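Local coordinates for protein beta-L-arabinobiosidase (Bacteroides thetaiotaomicron, PDB 5MQR) that probably hydrolyses glycosidic bonds of plant pectin as an arabinofuranosidase, and carries a sialidase-like beta-propeller and a separate glycoside hydrolase domain, at residues A[77-82]-A[308-313]; A[334-339]-A[405-410]. All blocks are in the same frame, centred on the assembly; numbering follows the deposited sequence.

Contact 1: residues A[77-82]-A[308-313]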
loop_
_atom_site.group_PDB
_atom_site.type_symbol
_atom_site.label_atom_id
_atom_site.label_comp_id
_atom_site.label_asym_id
_atom_site.label_seq_id
_atom_site.Cartn_x
_atom_site.Cartn_y
_atom_site.Cartn_z
ATOM N N GLN A 77 22.295 13.415 22.528
ATOM C CA GLN A 77 22.383 14.391 21.440
ATOM C C GLN A 77 23.152 13.877 20.231
ATOM O O GLN A 77 24.229 14.407 19.893
ATOM C CB GLN A 77 22.989 15.684 21.960
ATOM C CG GLN A 77 22.841 16.843 20.989
ATOM C CD GLN A 77 22.138 18.016 21.606
ATOM O OE1 GLN A 77 21.143 18.510 21.050
ATOM N NE2 GLN A 77 22.608 18.450 22.785
ATOM N N PRO A 78 22.617 12.819 19.592
ATOM C CA PRO A 78 23.299 12.302 18.425
ATOM C C PRO A 78 23.121 13.170 17.185
ATOM O O PRO A 78 22.115 13.876 17.060
ATOM C CB PRO A 78 22.676 10.910 18.232
ATOM C CG PRO A 78 21.312 11.036 18.805
ATOM C CD PRO A 78 21.436 12.010 19.945
HETATM N N MSE A 79 24.114 13.104 16.307
HETATM C CA MSE A 79 24.081 13.686 14.960
HETATM C C MSE A 79 24.400 12.586 13.994
HETATM O O MSE A 79 25.058 11.600 14.349
HETATM C CB MSE A 79 25.104 14.803 14.783
HETATM C CG MSE A 79 24.991 15.880 15.860
HETATM SE SE MSE A 79 23.412 17.004 15.505
HETATM C CE MSE A 79 22.782 17.224 17.375
ATOM N N LEU A 80 23.933 12.734 12.758
ATOM C CA LEU A 80 24.090 11.695 11.740
ATOM C C LEU A 80 24.404 12.254 10.354
ATOM O O LEU A 80 23.802 13.240 9.916
ATOM C CB LEU A 80 22.824 10.840 11.692
ATOM C CG LEU A 80 22.839 9.528 10.903
ATOM C CD1 LEU A 80 23.732 8.473 11.536
ATOM C CD2 LEU A 80 21.398 9.032 10.823
ATOM N N ALA A 81 25.369 11.622 9.678
ATOM C CA ALA A 81 25.651 11.883 8.267
ATOM C C ALA A 81 25.965 10.562 7.542
ATOM O O ALA A 81 26.153 9.531 8.190
ATOM C CB ALA A 81 26.779 12.876 8.119
ATOM N N TYR A 82 25.953 10.601 6.211
ATOM C CA TYR A 82 26.341 9.469 5.371
ATOM C C TYR A 82 27.315 9.944 4.307
ATOM O O TYR A 82 26.998 10.825 3.520
ATOM C CB TYR A 82 25.099 8.849 4.726
ATOM C CG TYR A 82 25.340 7.571 3.954
ATOM C CD1 TYR A 82 25.319 6.340 4.589
ATOM C CD2 TYR A 82 25.569 7.595 2.566
ATOM C CE1 TYR A 82 25.527 5.157 3.878
ATOM C CE2 TYR A 82 25.793 6.424 1.838
ATOM C CZ TYR A 82 25.781 5.205 2.496
ATOM O OH TYR A 82 25.988 4.041 1.794
ATOM N N ASN A 308 9.522 18.712 24.434
ATOM C CA ASN A 308 10.832 19.247 24.649
ATOM C C ASN A 308 11.968 18.392 24.107
ATOM O O ASN A 308 13.120 18.768 24.230
ATOM C CB ASN A 308 11.027 19.375 26.162
ATOM C CG ASN A 308 11.692 20.663 26.521
ATOM O OD1 ASN A 308 11.224 21.722 26.111
ATOM N ND2 ASN A 308 12.802 20.596 27.261
ATOM N N ALA A 309 11.661 17.239 23.533
ATOM C CA ALA A 309 12.685 16.250 23.226
ATOM C C ALA A 309 13.092 16.188 21.730
ATOM O O ALA A 309 13.588 15.145 21.276
ATOM C CB ALA A 309 12.215 14.892 23.723
ATOM N N LYS A 310 12.916 17.313 21.020
ATOM C CA LYS A 310 13.139 17.480 19.557
ATOM C C LYS A 310 12.136 16.764 18.625
ATOM O O LYS A 310 11.584 15.706 18.941
ATOM C CB LYS A 310 14.536 17.051 19.094
ATOM C CG LYS A 310 15.717 17.737 19.730
ATOM C CD LYS A 310 17.010 17.239 19.086
ATOM C CE LYS A 310 18.234 17.927 19.693
ATOM N NZ LYS A 310 19.522 17.509 19.071
ATOM N N ILE A 311 11.960 17.356 17.451
ATOM C CA ILE A 311 11.242 16.739 16.347
ATOM C C ILE A 311 12.157 16.829 15.112
ATOM O O ILE A 311 12.822 17.849 14.875
ATOM C CB ILE A 311 9.874 17.408 16.127
ATOM C CG1 ILE A 311 9.207 16.882 14.839
ATOM C CG2 ILE A 311 9.998 18.926 16.077
ATOM C CD1 ILE A 311 7.697 17.124 14.773
ATOM N N TRP A 312 12.234 15.736 14.373
ATOM C CA TRP A 312 13.033 15.660 13.180
ATOM C C TRP A 312 12.120 15.492 11.994
ATOM O O TRP A 312 11.293 14.591 11.982
ATOM C CB TRP A 312 13.926 14.436 13.240
ATOM C CG TRP A 312 14.626 14.176 11.956
ATOM C CD1 TRP A 312 14.350 13.196 11.060
ATOM C CD2 TRP A 312 15.685 14.947 11.401
ATOM N NE1 TRP A 312 15.191 13.279 9.997
ATOM C CE2 TRP A 312 16.026 14.351 10.173
ATOM C CE3 TRP A 312 16.398 16.077 11.831
ATOM C CZ2 TRP A 312 17.061 14.851 9.351
ATOM C CZ3 TRP A 312 17.422 16.567 11.027
ATOM C CH2 TRP A 312 17.753 15.943 9.803
ATOM N N GLY A 313 12.305 16.323 10.993
ATOM C CA GLY A 313 11.569 16.206 9.741
ATOM C C GLY A 313 12.522 16.130 8.559
ATOM O O GLY A 313 13.534 16.803 8.547
HETATM O O HOH W 1 20.039 14.832 18.623
#

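Contact 2: residues A[334-339]-A[405-410]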
loop_
_atom_site.group_PDB
_atom_site.type_symbol
_atom_site.label_atom_id
_atom_site.label_comp_id
_atom_site.label_asym_id
_atom_site.label_seq_id
_atom_site.Cartn_x
_atom_site.Cartn_y
_atom_site.Cartn_z
ATOM N N LEU A 334 8.814 6.859 20.566
ATOM C CA LEU A 334 9.325 7.594 19.424
ATOM C C LEU A 334 8.432 7.147 18.267
ATOM O O LEU A 334 8.268 5.937 18.043
ATOM C CB LEU A 334 10.780 7.255 19.152
ATOM C CG LEU A 334 11.521 8.182 18.183
ATOM C CD1 LEU A 334 11.667 9.565 18.798
ATOM C CD2 LEU A 334 12.891 7.616 17.868
ATOM N N ALA A 335 7.835 8.115 17.581
ATOM C CA ALA A 335 6.815 7.863 16.572
ATOM C C ALA A 335 7.190 8.522 15.251
ATOM O O ALA A 335 8.105 9.345 15.185
ATOM C CB ALA A 335 5.482 8.408 17.068
ATOM N N ILE A 336 6.461 8.153 14.213
ATOM C CA ILE A 336 6.650 8.680 12.877
ATOM C C ILE A 336 5.281 9.098 12.312
ATOM O O ILE A 336 4.267 8.395 12.487
ATOM C CB ILE A 336 7.370 7.678 11.937
ATOM C CG1 ILE A 336 7.597 8.309 10.542
ATOM C CG2 ILE A 336 6.626 6.335 11.831
ATOM C CD1 ILE A 336 8.485 7.485 9.626
ATOM N N SER A 337 5.273 10.263 11.669
ATOM C CA SER A 337 4.131 10.774 10.941
ATOM C C SER A 337 4.552 11.019 9.486
ATOM O O SER A 337 5.637 11.524 9.238
ATOM C CB SER A 337 3.606 12.084 11.584
ATOM O OG SER A 337 2.987 11.898 12.857
ATOM N N LEU A 338 3.678 10.691 8.541
ATOM C CA LEU A 338 3.956 10.840 7.101
ATOM C C LEU A 338 3.159 11.972 6.451
ATOM O O LEU A 338 2.087 12.360 6.943
ATOM C CB LEU A 338 3.649 9.525 6.375
ATOM C CG LEU A 338 4.312 8.285 6.987
ATOM C CD1 LEU A 338 3.838 7.034 6.277
ATOM C CD2 LEU A 338 5.837 8.393 6.978
ATOM N N SER A 339 3.717 12.496 5.353
ATOM C CA SER A 339 3.138 13.583 4.569
ATOM C C SER A 339 3.560 13.384 3.133
ATOM O O SER A 339 4.719 13.025 2.878
ATOM C CB SER A 339 3.667 14.945 5.030
ATOM O OG SER A 339 3.202 16.020 4.220
ATOM N N VAL A 405 11.611 2.588 3.381
ATOM C CA VAL A 405 10.972 3.564 2.510
ATOM C C VAL A 405 10.789 2.881 1.147
ATOM O O VAL A 405 11.699 2.175 0.675
ATOM C CB VAL A 405 11.839 4.825 2.390
ATOM C CG1 VAL A 405 11.270 5.828 1.399
ATOM C CG2 VAL A 405 11.985 5.466 3.766
ATOM N N PRO A 406 9.613 3.024 0.522
ATOM C CA PRO A 406 8.445 3.760 1.058
ATOM C C PRO A 406 7.899 3.197 2.367
ATOM O O PRO A 406 7.916 1.988 2.575
ATOM C CB PRO A 406 7.382 3.640 -0.067
ATOM C CG PRO A 406 7.955 2.755 -1.130
ATOM C CD PRO A 406 9.384 2.425 -0.815
ATOM N N VAL A 407 7.420 4.084 3.236
ATOM C CA VAL A 407 6.995 3.680 4.575
ATOM C C VAL A 407 5.642 2.985 4.485
ATOM O O VAL A 407 4.705 3.580 4.043
ATOM C CB VAL A 407 6.931 4.884 5.525
ATOM C CG1 VAL A 407 6.559 4.422 6.950
ATOM C CG2 VAL A 407 8.266 5.656 5.519
ATOM N N GLN A 408 5.568 1.722 4.869
ATOM C CA GLN A 408 4.343 0.918 4.799
ATOM C C GLN A 408 3.746 0.826 6.203
ATOM O O GLN A 408 4.458 0.498 7.120
ATOM C CB GLN A 408 4.661 -0.517 4.353
ATOM C CG GLN A 408 4.416 -0.920 2.918
ATOM C CD GLN A 408 4.787 -2.385 2.711
ATOM O OE1 GLN A 408 5.977 -2.734 2.655
ATOM N NE2 GLN A 408 3.780 -3.260 2.676
ATOM N N ILE A 409 2.449 1.077 6.348
ATOM C CA ILE A 409 1.750 0.921 7.615
ATOM C C ILE A 409 1.324 -0.542 7.838
ATOM O O ILE A 409 1.574 -1.109 8.903
ATOM C CB ILE A 409 0.476 1.795 7.725
ATOM C CG1 ILE A 409 0.730 3.256 7.338
ATOM C CG2 ILE A 409 -0.115 1.697 9.125
ATOM C CD1 ILE A 409 1.955 3.856 7.964
ATOM N N ASN A 410 0.648 -1.137 6.863
ATOM C CA ASN A 410 0.109 -2.486 7.020
ATOM C C ASN A 410 0.832 -3.461 6.152
ATOM O O ASN A 410 1.400 -3.092 5.145
ATOM C CB ASN A 410 -1.364 -2.520 6.652
ATOM C CG ASN A 410 -2.178 -1.553 7.464
ATOM O OD1 ASN A 410 -2.016 -1.415 8.678
ATOM N ND2 ASN A 410 -3.054 -0.858 6.789
#

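Contact 1: residues A[77-82]-A[308-313]
K310 reaches Q77 with a straight chain: CG sits beside the backbone N (chi1 -58°), and the chain is fully extended beyond CG. In Q77, CG lies opposite the backbone N (chi1 -167°), and a bend at chi2 turns the amide to K310. The two side chains meet at about a right angle. NZ of K310 donates a hydrogen bond to OE1 of Q77, 2.7 Å long. It lies in the carbonyl plane, on a lone pair, with an angle of 131° at OE1. R152 also donates to OE1 through NH1, so two cationic groups grip this buried oxygen and probably polarise the amide. One water accepts from K310 NZ at 2.8 Å and donates to P78 O, also at 2.8 Å. It ties the lysine to the strand backbone. The methyl CE of M79, present as selenomethionine, packs 3.7 Å from K310 NZ. A bound calcium lies about 4 Å from the M79 side chain. The contact joins the first strand of one blade, 74-83, to the residue just ahead of the first strand, 311-315, of a non-adjacent blade. Strand 86-94 pairs with 74-83, and strand 148-157 of a third blade brings R152 and F155 alongside.

Contact 2: residues A[334-339]-A[405-410]
Between L338 and V407 no flat group meets another: the contact is made of aliphatic branches, with no ring or amide face involved. It is side-chain packing on a propeller blade. L338 and I336 point from strand 334-339, the third strand of its blade, to a loop that follows strand 397-403 of the next blade. V407 fits against both methyls of L338, and the two side chains cross obliquely. CD1 of L338 lies 3.8 Å from V407 CG1, and CD2 of L338 lies 3.9 Å from V407 CG2. V407 holds CG1 opposite its backbone N (chi1 -177°), which also places that methyl 4.5 Å from I336 CD1, a loose contact. With an alanine here in place of the leucine of L338, a gap would probably open beside V407, and I409 would be likely to lose its neighbour on this strand. Other apolar groups extend the patch: A322 touches I336 and L338, L387 touches I336, and V48 touches V407. The backbone O of I409 accepts a hydrogen bond from K464, so the loop is also held to strand 460-468, in the mixed sheet that contains 397-403. I409 is bent at chi2, and its CD1 ends 4.1 Å from L338 CD1.

From the N terminus, strand 74-83 opens the first four-stranded blade. The chain then builds the blades that begin at 148-157 and 266-269. Contact 1 closes this loop of 225 residues on reaching 308-313. Contact 2 opens afterwards at 334-339 and closes at 405-410, across 65 residues that include strands 387-393 and 397-403. The two loops run in series: they neither nest nor cross. Both contacts use the sheet of strands 311-315 to 349-350, contact 1 at the entry to its first strand and contact 2 by its third. Their centres are about 17 Å apart. Contact 1 ties two blades together inside the propeller, and contact 2 ties the later of these to the loop that leaves the following one, after 397-403.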